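Local coordinates for large adhesion protein (Lap) involved in biofilm formation (Marinobacter hydrocarbonoclasticus, PDB 6XI3), which probably forms part of a calcium-stiffened chain of Ig-like beta-sandwich domains that extends a bacterial adhesin from the cell surface toward its target during biofilm formation, at residues V32-V37 against Q42-S47; T62-D65 against N69-N72; A157-D162 against I167-A172. All blocks are in the same frame, centred on the assembly; numbering follows the deposited sequence.

Contact 1: residues V32-V37 against Q42-S47; sequences VSLDTV and QTANLS. With EDO (1,2-ethanediol), chain K.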
ATOM      1  N   VAL A  32     -19.183  47.561 -40.518  1.00 26.42           N
ATOM      2  CA  VAL A  32     -17.864  46.892 -40.575  1.00 24.34           C
ATOM      3  C   VAL A  32     -18.120  45.383 -40.524  1.00 27.55           C
ATOM      4  O   VAL A  32     -19.055  44.979 -39.844  1.00 26.17           O
ATOM      5  CB  VAL A  32     -16.964  47.403 -39.442  1.00 24.47           C
ATOM      6  CG1 VAL A  32     -17.461  46.949 -38.068  1.00 22.34           C
ATOM      7  CG2 VAL A  32     -15.515  47.026 -39.668  1.00 25.28           C
ATOM      8  N   SER A  33     -17.339  44.584 -41.249  1.00 27.33           N
ATOM      9  CA  SER A  33     -17.383  43.107 -41.147  1.00 28.31           C
ATOM     10  C   SER A  33     -15.963  42.629 -40.963  1.00 27.10           C
ATOM     11  O   SER A  33     -15.074  43.247 -41.536  1.00 24.20           O
ATOM     12  CB  SER A  33     -18.053  42.424 -42.320  1.00 30.34           C
ATOM     13  OG  SER A  33     -17.429  42.802 -43.514  1.00 43.02           O
ATOM     14  N   LEU A  34     -15.803  41.575 -40.161  1.00 26.16           N
ATOM     15  CA  LEU A  34     -14.533  40.835 -40.041  1.00 29.10           C
ATOM     16  C   LEU A  34     -14.632  39.672 -41.032  1.00 29.18           C
ATOM     17  O   LEU A  34     -15.380  38.748 -40.767  1.00 32.70           O
ATOM     18  CB  LEU A  34     -14.381  40.402 -38.589  1.00 27.39           C
ATOM     19  CG  LEU A  34     -13.179  39.518 -38.287  1.00 28.09           C
ATOM     20  CD1 LEU A  34     -11.866  40.243 -38.567  1.00 27.00           C
ATOM     21  CD2 LEU A  34     -13.244  39.067 -36.845  1.00 27.02           C
ATOM     22  N   ASP A  35     -13.975  39.781 -42.180  1.00 28.57           N
ATOM     23  CA  ASP A  35     -14.176  38.835 -43.304  1.00 28.78           C
ATOM     24  C   ASP A  35     -13.374  37.567 -43.072  1.00 30.32           C
ATOM     25  O   ASP A  35     -13.892  36.498 -43.386  1.00 32.55           O
ATOM     26  CB  ASP A  35     -13.795  39.471 -44.616  1.00 28.75           C
ATOM     27  CG  ASP A  35     -14.668  40.691 -44.848  1.00 31.88           C
ATOM     28  OD1 ASP A  35     -15.872  40.595 -44.568  1.00 33.79           O
ATOM     29  OD2 ASP A  35     -14.137  41.692 -45.290  1.00 30.48           O
ATOM     30  N   THR A  36     -12.154  37.678 -42.575  1.00 29.51           N
ATOM     31  CA  THR A  36     -11.317  36.477 -42.337  1.00 33.75           C
ATOM     32  C   THR A  36     -10.394  36.742 -41.158  1.00 31.54           C
ATOM     33  O   THR A  36      -9.915  37.860 -40.993  1.00 31.73           O
ATOM     34  CB  THR A  36     -10.491  36.026 -43.557  1.00 39.52           C
ATOM     35  OG1 THR A  36      -9.313  36.817 -43.639  1.00 50.12           O
ATOM     36  CG2 THR A  36     -11.197  36.103 -44.890  1.00 39.58           C
ATOM     37  N   VAL A  37     -10.182  35.711 -40.363  1.00 30.84           N
ATOM     38  CA  VAL A  37      -9.090  35.653 -39.369  1.00 30.52           C
ATOM     39  C   VAL A  37      -8.215  34.498 -39.830  1.00 34.31           C
ATOM     40  O   VAL A  37      -8.757  33.352 -39.937  1.00 33.52           O
ATOM     41  CB  VAL A  37      -9.609  35.407 -37.949  1.00 29.89           C
ATOM     42  CG1 VAL A  37      -8.470  35.181 -36.963  1.00 30.83           C
ATOM     43  CG2 VAL A  37     -10.516  36.527 -37.498  1.00 32.75           C
ATOM     44  N   GLN A  42      -1.715  35.037 -38.390  1.00 27.94           N
ATOM     45  CA  GLN A  42      -2.153  35.974 -37.296  1.00 29.12           C
ATOM     46  C   GLN A  42      -2.454  37.350 -37.905  1.00 25.98           C
ATOM     47  O   GLN A  42      -1.774  38.377 -37.555  1.00 25.55           O
ATOM     48  CB  GLN A  42      -1.093  36.067 -36.199  1.00 28.43           C
ATOM     49  CG  GLN A  42      -0.765  34.714 -35.590  1.00 29.90           C
ATOM     50  CD  GLN A  42       0.371  34.844 -34.611  1.00 32.63           C
ATOM     51  OE1 GLN A  42       1.520  34.587 -34.946  1.00 44.69           O
ATOM     52  NE2 GLN A  42       0.076  35.377 -33.438  1.00 31.46           N
ATOM     53  N   THR A  43      -3.360  37.341 -38.874  1.00 26.33           N
ATOM     54  CA  THR A  43      -3.795  38.553 -39.598  1.00 28.08           C
ATOM     55  C   THR A  43      -5.303  38.514 -39.712  1.00 27.37           C
ATOM     56  O   THR A  43      -5.873  37.449 -39.561  1.00 26.95           O
ATOM     57  CB  THR A  43      -3.214  38.658 -41.016  1.00 29.42           C
ATOM     58  OG1 THR A  43      -3.653  37.546 -41.802  1.00 29.99           O
ATOM     59  CG2 THR A  43      -1.710  38.720 -41.005  1.00 31.19           C
ATOM     60  N   ALA A  44      -5.904  39.653 -40.012  1.00 25.12           N
ATOM     61  CA  ALA A  44      -7.351  39.718 -40.264  1.00 23.99           C
ATOM     62  C   ALA A  44      -7.587  40.599 -41.477  1.00 21.70           C
ATOM     63  O   ALA A  44      -6.808  41.541 -41.717  1.00 21.91           O
ATOM     64  CB  ALA A  44      -8.072  40.261 -39.059  1.00 23.32           C
ATOM     65  N   ASN A  45      -8.682  40.316 -42.155  1.00 25.36           N
ATOM     66  CA  ASN A  45      -9.200  41.137 -43.274  1.00 25.43           C
ATOM     67  C   ASN A  45     -10.554  41.674 -42.835  1.00 24.53           C
ATOM     68  O   ASN A  45     -11.406  40.858 -42.304  1.00 23.53           O
ATOM     69  CB  ASN A  45      -9.293  40.357 -44.583  1.00 27.97           C
ATOM     70  CG  ASN A  45      -8.002  39.676 -44.989  1.00 28.95           C
ATOM     71  OD1 ASN A  45      -6.921  39.980 -44.461  1.00 26.00           O
ATOM     72  ND2 ASN A  45      -8.119  38.787 -45.974  1.00 26.51           N
ATOM     73  N   LEU A  46     -10.714  42.989 -43.013  1.00 24.89           N
ATOM     74  CA  LEU A  46     -11.918  43.774 -42.650  1.00 27.90           C
ATOM     75  C   LEU A  46     -12.426  44.473 -43.905  1.00 25.52           C
ATOM     76  O   LEU A  46     -11.594  44.887 -44.719  1.00 26.20           O
ATOM     77  CB  LEU A  46     -11.526  44.883 -41.674  1.00 33.75           C
ATOM     78  CG  LEU A  46     -10.722  44.466 -40.467  1.00 37.79           C
ATOM     79  CD1 LEU A  46     -10.195  45.686 -39.760  1.00 42.08           C
ATOM     80  CD2 LEU A  46     -11.585  43.646 -39.536  1.00 45.14           C
ATOM     81  N   SER A  47     -13.720  44.741 -43.952  1.00 26.41           N
ATOM     82  CA  SER A  47     -14.320  45.650 -44.950  1.00 23.66           C
ATOM     83  C   SER A  47     -15.534  46.359 -44.347  1.00 24.22           C
ATOM     84  O   SER A  47     -16.007  45.983 -43.254  1.00 26.90           O
ATOM     85  CB  SER A  47     -14.664  44.897 -46.221  1.00 24.28           C
ATOM     86  OG  SER A  47     -15.516  43.794 -45.950  1.00 25.14           O
TER
HETATM   87  C1  EDO K 510     -21.268  43.144 -37.951  1.00 43.55           C
HETATM   88  O1  EDO K 510     -20.670  42.192 -38.832  1.00 44.72           O
HETATM   89  C2  EDO K 510     -21.022  44.589 -38.334  1.00 36.60           C
HETATM   90  O2  EDO K 510     -21.854  45.087 -39.393  1.00 48.53           O
HETATM   91  O   HOH W   1      -6.084  37.712 -43.062  1.00 35.69           O

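Contact 2: residues T62-D65 against N69-N72; sequences TITD and NIVN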
ATOM      1  N   THR A  62     -10.701  49.672 -34.211  1.00 22.46           N
ATOM      2  CA  THR A  62     -10.007  48.968 -33.105  1.00 24.35           C
ATOM      3  C   THR A  62     -10.355  47.487 -33.192  1.00 24.37           C
ATOM      4  O   THR A  62     -11.504  47.109 -33.579  1.00 26.18           O
ATOM      5  CB  THR A  62     -10.310  49.576 -31.734  1.00 24.54           C
ATOM      6  OG1 THR A  62     -11.708  49.342 -31.581  1.00 24.81           O
ATOM      7  CG2 THR A  62      -9.958  51.046 -31.651  1.00 27.99           C
ATOM      8  N   ILE A  63      -9.365  46.668 -32.887  1.00 26.77           N
ATOM      9  CA  ILE A  63      -9.580  45.217 -32.682  1.00 24.78           C
ATOM     10  C   ILE A  63      -9.107  44.951 -31.264  1.00 24.50           C
ATOM     11  O   ILE A  63      -7.932  45.235 -30.994  1.00 23.13           O
ATOM     12  CB  ILE A  63      -8.830  44.374 -33.713  1.00 24.45           C
ATOM     13  CG1 ILE A  63      -8.984  44.957 -35.120  1.00 24.05           C
ATOM     14  CG2 ILE A  63      -9.325  42.937 -33.598  1.00 22.47           C
ATOM     15  CD1 ILE A  63      -8.361  44.116 -36.180  1.00 25.22           C
ATOM     16  N   THR A  64     -10.030  44.513 -30.411  1.00 23.86           N
ATOM     17  CA  THR A  64      -9.798  44.254 -28.978  1.00 25.92           C
ATOM     18  C   THR A  64      -9.898  42.750 -28.714  1.00 25.64           C
ATOM     19  O   THR A  64     -10.878  42.112 -29.144  1.00 24.80           O
ATOM     20  CB  THR A  64     -10.808  45.028 -28.117  1.00 27.18           C
ATOM     21  OG1 THR A  64     -10.718  46.379 -28.545  1.00 26.84           O
ATOM     22  CG2 THR A  64     -10.545  44.931 -26.635  1.00 26.53           C
ATOM     23  N   ASP A  65      -8.960  42.221 -27.947  1.00 27.50           N
ATOM     24  CA  ASP A  65      -8.951  40.766 -27.658  1.00 29.68           C
ATOM     25  C   ASP A  65      -9.551  40.504 -26.264  1.00 29.75           C
ATOM     26  O   ASP A  65      -9.963  41.469 -25.570  1.00 25.76           O
ATOM     27  CB  ASP A  65      -7.532  40.239 -27.859  1.00 30.09           C
ATOM     28  CG  ASP A  65      -6.577  40.658 -26.763  1.00 32.48           C
ATOM     29  OD1 ASP A  65      -7.067  41.212 -25.743  1.00 31.86           O
ATOM     30  OD2 ASP A  65      -5.355  40.391 -26.913  1.00 32.39           O
ATOM     31  N   ASN A  69      -6.128  43.830 -24.896  1.00 33.91           N
ATOM     32  CA  ASN A  69      -5.107  44.354 -25.838  1.00 30.93           C
ATOM     33  C   ASN A  69      -5.831  44.946 -27.056  1.00 30.23           C
ATOM     34  O   ASN A  69      -6.862  44.402 -27.456  1.00 28.23           O
ATOM     35  CB  ASN A  69      -4.115  43.281 -26.257  1.00 32.91           C
ATOM     36  CG  ASN A  69      -3.505  42.605 -25.051  1.00 37.71           C
ATOM     37  OD1 ASN A  69      -2.840  43.270 -24.265  1.00 37.38           O
ATOM     38  ND2 ASN A  69      -3.733  41.308 -24.907  1.00 31.32           N
ATOM     39  N   ILE A  70      -5.314  46.025 -27.624  1.00 29.34           N
ATOM     40  CA  ILE A  70      -6.002  46.732 -28.743  1.00 27.60           C
ATOM     41  C   ILE A  70      -5.049  46.785 -29.929  1.00 25.99           C
ATOM     42  O   ILE A  70      -3.872  47.165 -29.765  1.00 25.85           O
ATOM     43  CB  ILE A  70      -6.483  48.144 -28.330  1.00 29.02           C
ATOM     44  CG1 ILE A  70      -7.576  48.086 -27.255  1.00 31.40           C
ATOM     45  CG2 ILE A  70      -6.959  48.941 -29.542  1.00 29.27           C
ATOM     46  CD1 ILE A  70      -7.757  49.396 -26.453  1.00 32.93           C
ATOM     47  N   VAL A  71      -5.579  46.503 -31.105  1.00 23.29           N
ATOM     48  CA  VAL A  71      -4.920  46.908 -32.359  1.00 24.93           C
ATOM     49  C   VAL A  71      -5.682  48.130 -32.882  1.00 24.48           C
ATOM     50  O   VAL A  71      -6.921  48.048 -33.008  1.00 20.83           O
ATOM     51  CB  VAL A  71      -4.869  45.750 -33.379  1.00 24.40           C
ATOM     52  CG1 VAL A  71      -4.672  46.280 -34.791  1.00 26.58           C
ATOM     53  CG2 VAL A  71      -3.774  44.751 -33.019  1.00 24.20           C
ATOM     54  N   ASN A  72      -4.947  49.170 -33.259  1.00 23.36           N
ATOM     55  CA  ASN A  72      -5.504  50.384 -33.909  1.00 24.72           C
ATOM     56  C   ASN A  72      -5.186  50.346 -35.401  1.00 24.18           C
ATOM     57  O   ASN A  72      -4.020  50.106 -35.732  1.00 22.28           O
ATOM     58  CB  ASN A  72      -4.937  51.658 -33.292  1.00 25.85           C
ATOM     59  CG  ASN A  72      -5.523  51.878 -31.919  1.00 27.52           C
ATOM     60  OD1 ASN A  72      -6.712  52.160 -31.788  1.00 27.83           O
ATOM     61  ND2 ASN A  72      -4.717  51.617 -30.905  1.00 27.47           N
TER

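Contact 3: residues A157-D162 against I167-A172; sequences AITMTD and IVNATA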
ATOM      1  N   ALA A 157      -6.481  23.421 -11.500  1.00 24.21           N
ATOM      2  CA  ALA A 157      -7.093  22.480 -10.560  1.00 25.30           C
ATOM      3  C   ALA A 157      -6.150  21.283 -10.455  1.00 24.15           C
ATOM      4  O   ALA A 157      -5.859  20.664 -11.519  1.00 27.68           O
ATOM      5  CB  ALA A 157      -8.495  22.097 -11.012  1.00 27.24           C
ATOM      6  N   ILE A 158      -5.690  20.999  -9.237  1.00 24.03           N
ATOM      7  CA  ILE A 158      -4.745  19.884  -8.935  1.00 25.48           C
ATOM      8  C   ILE A 158      -5.403  18.877  -8.005  1.00 28.47           C
ATOM      9  O   ILE A 158      -6.013  19.273  -6.951  1.00 28.15           O
ATOM     10  CB  ILE A 158      -3.409  20.389  -8.382  1.00 27.85           C
ATOM     11  CG1 ILE A 158      -2.689  21.223  -9.444  1.00 28.44           C
ATOM     12  CG2 ILE A 158      -2.552  19.211  -7.926  1.00 27.34           C
ATOM     13  CD1 ILE A 158      -1.683  22.184  -8.896  1.00 33.08           C
ATOM     14  N   THR A 159      -5.233  17.613  -8.381  1.00 28.70           N
ATOM     15  CA  THR A 159      -5.741  16.433  -7.660  1.00 30.02           C
ATOM     16  C   THR A 159      -4.540  15.524  -7.400  1.00 29.54           C
ATOM     17  O   THR A 159      -3.798  15.233  -8.365  1.00 30.93           O
ATOM     18  CB  THR A 159      -6.820  15.735  -8.493  1.00 35.32           C
ATOM     19  OG1 THR A 159      -7.891  16.641  -8.768  1.00 41.33           O
ATOM     20  CG2 THR A 159      -7.446  14.559  -7.798  1.00 41.02           C
ATOM     21  N   MET A 160      -4.402  15.048  -6.169  1.00 29.33           N
ATOM     22  CA  MET A 160      -3.442  13.990  -5.804  1.00 30.39           C
ATOM     23  C   MET A 160      -4.210  12.802  -5.229  1.00 30.03           C
ATOM     24  O   MET A 160      -5.004  13.007  -4.322  1.00 29.02           O
ATOM     25  CB  MET A 160      -2.421  14.548  -4.825  1.00 32.74           C
ATOM     26  CG  MET A 160      -1.579  15.579  -5.536  1.00 37.72           C
ATOM     27  SD  MET A 160      -0.325  16.304  -4.512  1.00 40.42           S
ATOM     28  CE  MET A 160      -1.343  17.455  -3.606  1.00 40.17           C
ATOM     29  N   THR A 161      -4.040  11.632  -5.844  1.00 27.28           N
ATOM     30  CA  THR A 161      -4.827  10.414  -5.550  1.00 28.48           C
ATOM     31  C   THR A 161      -3.832   9.335  -5.111  1.00 30.31           C
ATOM     32  O   THR A 161      -2.803   9.196  -5.819  1.00 28.54           O
ATOM     33  CB  THR A 161      -5.667   9.975  -6.755  1.00 30.19           C
ATOM     34  OG1 THR A 161      -6.511  11.060  -7.118  1.00 33.80           O
ATOM     35  CG2 THR A 161      -6.516   8.757  -6.466  1.00 32.80           C
ATOM     36  N   ASP A 162      -4.103   8.668  -3.980  1.00 27.05           N
ATOM     37  CA  ASP A 162      -3.203   7.636  -3.393  1.00 29.23           C
ATOM     38  C   ASP A 162      -3.662   6.227  -3.800  1.00 28.73           C
ATOM     39  O   ASP A 162      -4.662   6.100  -4.574  1.00 26.01           O
ATOM     40  CB  ASP A 162      -3.032   7.884  -1.896  1.00 25.81           C
ATOM     41  CG  ASP A 162      -4.243   7.567  -1.045  1.00 28.32           C
ATOM     42  OD1 ASP A 162      -5.218   7.017  -1.605  1.00 29.43           O
ATOM     43  OD2 ASP A 162      -4.208   7.916   0.175  1.00 28.75           O
ATOM     44  N   ILE A 167      -7.953  11.475  -1.749  1.00 29.40           N
ATOM     45  CA  ILE A 167      -7.692  12.624  -2.654  1.00 32.46           C
ATOM     46  C   ILE A 167      -7.275  13.859  -1.836  1.00 30.91           C
ATOM     47  O   ILE A 167      -7.887  14.160  -0.799  1.00 28.81           O
ATOM     48  CB  ILE A 167      -8.918  12.878  -3.542  1.00 34.61           C
ATOM     49  CG1 ILE A 167      -9.189  11.688  -4.473  1.00 37.39           C
ATOM     50  CG2 ILE A 167      -8.740  14.183  -4.290  1.00 36.01           C
ATOM     51  CD1 ILE A 167     -10.259  11.931  -5.539  1.00 40.57           C
ATOM     52  N   VAL A 168      -6.235  14.544  -2.292  1.00 28.08           N
ATOM     53  CA  VAL A 168      -5.933  15.932  -1.855  1.00 28.14           C
ATOM     54  C   VAL A 168      -6.178  16.850  -3.050  1.00 29.88           C
ATOM     55  O   VAL A 168      -5.640  16.560  -4.135  1.00 29.27           O
ATOM     56  CB  VAL A 168      -4.505  16.076  -1.322  1.00 27.79           C
ATOM     57  CG1 VAL A 168      -4.137  17.542  -1.210  1.00 30.56           C
ATOM     58  CG2 VAL A 168      -4.326  15.344   0.000  1.00 29.66           C
ATOM     59  N   ASN A 169      -6.971  17.902  -2.845  1.00 30.81           N
ATOM     60  CA  ASN A 169      -7.252  18.942  -3.863  1.00 29.58           C
ATOM     61  C   ASN A 169      -6.358  20.152  -3.591  1.00 29.67           C
ATOM     62  O   ASN A 169      -6.024  20.456  -2.425  1.00 29.18           O
ATOM     63  CB  ASN A 169      -8.735  19.300  -3.898  1.00 31.35           C
ATOM     64  CG  ASN A 169      -9.600  18.112  -4.272  1.00 33.97           C
ATOM     65  OD1 ASN A 169     -10.378  17.610  -3.461  1.00 39.75           O
ATOM     66  ND2 ASN A 169      -9.483  17.652  -5.498  1.00 35.12           N
ATOM     67  N   ALA A 170      -5.899  20.803  -4.652  1.00 30.43           N
ATOM     68  CA  ALA A 170      -5.094  22.033  -4.518  1.00 29.90           C
ATOM     69  C   ALA A 170      -5.331  22.891  -5.752  1.00 28.47           C
ATOM     70  O   ALA A 170      -5.943  22.401  -6.704  1.00 26.05           O
ATOM     71  CB  ALA A 170      -3.630  21.732  -4.316  1.00 29.27           C
ATOM     72  N   THR A 171      -4.900  24.139  -5.680  1.00 32.39           N
ATOM     73  CA  THR A 171      -5.091  25.107  -6.778  1.00 32.01           C
ATOM     74  C   THR A 171      -3.829  25.956  -6.887  1.00 29.74           C
ATOM     75  O   THR A 171      -3.165  26.189  -5.881  1.00 31.86           O
ATOM     76  CB  THR A 171      -6.407  25.870  -6.576  1.00 35.38           C
ATOM     77  OG1 THR A 171      -6.576  26.620  -7.775  1.00 44.14           O
ATOM     78  CG2 THR A 171      -6.386  26.781  -5.368  1.00 37.42           C
ATOM     79  N   ALA A 172      -3.465  26.323  -8.107  1.00 28.95           N
ATOM     80  CA  ALA A 172      -2.313  27.198  -8.366  1.00 27.29           C
ATOM     81  C   ALA A 172      -2.716  28.233  -9.412  1.00 26.50           C
ATOM     82  O   ALA A 172      -3.509  27.912 -10.308  1.00 27.98           O
ATOM     83  CB  ALA A 172      -1.121  26.401  -8.832  1.00 27.93           C
TER

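Contact 1: residues V32-V37 against Q42-S47
Two consecutive backbone amides, Asp35 N and Thr36 N, close on a single carbonyl, that of Asn45, and so break the antiparallel pairing of 32-37 with 43-47 by a classic beta bulge. Both donors reach Asn45 O from the same face of its carbonyl plane; the bond from Asp35 N is the shorter at 2.8 Å but bent, 140° at the hydrogen, whereas Thr36 N lies 3.3 Å from Asn45 O in a straighter line. The extra residue is Asp35, whose psi of -41° departs from the extended shape and turns its side chain toward the partner strand. There Ser47 OG donates to Asp35 OD2 over 2.6 Å, meeting the syn lone pair of that carboxylate oxygen; Ser33 OG donates to Asp35 OD1 at 2.9 Å. Two hydroxyls thus hold the two oxygens of Asp35 and fix its rotation. Beyond the bulge, Asn45 N returns a bond to Thr36 O of 3.0 Å. The Asn45 side chain crosses Thr36 OG1 without bonding to it through ND2; Asn45 OD1 instead accepts from Gly87 N of strand 82-89 and from a water that also meets Thr43 OG1. On the other face Leu34, Ala44, Leu46 and Val37 are apolar. Leu34, with CG anti to the backbone N (chi1 175°), sends CD1 across to Leu46 CD2 at 3.5 Å and to Ala44 CB at 3.8 Å. Leu46 continues inward onto Val100 and Val37 onto Leu98, both of strand 96-105 in the opposing sheet. The arrangement is a classic bulge in a two-faced hairpin of an Ig-like beta-sandwich, with 29-38 the edge strand of its three-stranded sheet and 43-51 the middle one.

Contact 2: residues T62-D65 against N69-N72
Asp65 OD2 is gripped by two donors, the side-chain amide of Asn69 and the backbone N of Val94, which lies beyond the hairpin. The bond from Asn69 ND2 to Asp65 OD2 measures 2.7 Å, is nearly straight at 165°, and combines the syn lone pair of the carboxylate with a donor direction that stays in the plane of the amide. The two flat groups themselves stand 81° apart, so the amide meets the carboxylate almost at right angles. Asp65 CG sits between its own backbone N and carbonyl carbon (chi1 73°), which swings the carboxylate over the turn; OD1 then takes Ala67 N and, by a weak bond, Asn69 N. These N-H groups probably offset the charge of the buried carboxylate and would be expected to favour its ionised form. Next to this cluster the backbones pair. Asp65 N donates to Asn69 O, and Ile63 and Val71 form a hydrogen-bonded pair, 2.8 Å from Ile63 N to Val71 O and 2.7 Å from Val71 N to Ile63 O. Their side chains share the inner face, the CB atoms 4.2 Å apart, and both lean on Val88 of strand 82-89 in the other sheet. The outer face carries Thr62, Thr64, Ile70 and Asn72. Here Thr64 and Ile70 run side by side, with Thr64 OG1 3.8 Å from Ile70 CG1, and Thr62 CG2 approaches Asn72 OD1 at 3.4 Å. Asp65 thereby knits the turn to the loop holding Leu93 and Val94, while strand 70-76 is an edge of the four-stranded sheet and 58-64 its neighbour: a beta hairpin of an Ig-like beta-sandwich domain, whose turn is tied down by the Asp65 carboxylate.

Contact 3: residues A157-D162 against I167-A172
Ile158 and Met160 pair with Ala170 and Val168 on the packed face of a regular antiparallel beta hairpin in an Ig-like beta-sandwich, the outer hairpin of its four-stranded sheet. Both pairs are hydrogen-bonded: Ile158 N to Ala170 O is 2.9 Å and Met160 N to Val168 O 2.8 Å, each matched by a bond in the reverse direction. The ladder is not uniform: Met160 N points nearly along the carbonyl axis of Val168, whereas Ile158 N stands 35° away from the carbonyl plane of Ala170. Toward the interior Ile158 lies beside Ala170, CB to CB 4.3 Å, and its CD1 reaches Ala172 CB at the same distance; Leu182 of strand 180-186 covers all three residues. Leu143 of strand 140-148 also touches Ile158, and Val141 touches Met160.

The other face, carrying Thr159, Thr161, Ile167 and Asn169, lies toward solvent instead, with Ile167 and Asn169 exposed. Its side chains meet one another across the strands: Thr159 CG2 meets Ile167 CG2 at 3.8 Å, and the same isoleucine puts CG1 alongside Thr161 OG1. Asn169 lies beside Thr159, its ND2 3.8 Å from Thr159 OG1.

Back on the interior side, the Met160 chain leaves its backbone extended through chi2 and bends at chi3 (-79°), which carries CE over to Val168 CG1, 3.7 Å away.

In the fold
Contacts 1 and 2 belong to the same sandwich domain, one hairpin in each of its two sheets; their centres are about 13 Å apart and their nearest atoms about 4 Å, without touching. Strand 43-51 leads directly to strand 58-64, so the chain crosses from one sheet to the other between them. Contact 3 lies in the next domain, its centre about 43 Å from that of contact 1 and about 37 Å from that of contact 2, in a hairpin that matches contact 2 in sheet position. A calcium ion bound by Asp95, Asp121, Thr123, Asp149 and Asn205 lies about 11 Å from the Val37 side chain and about 12 Å from that of Asp65.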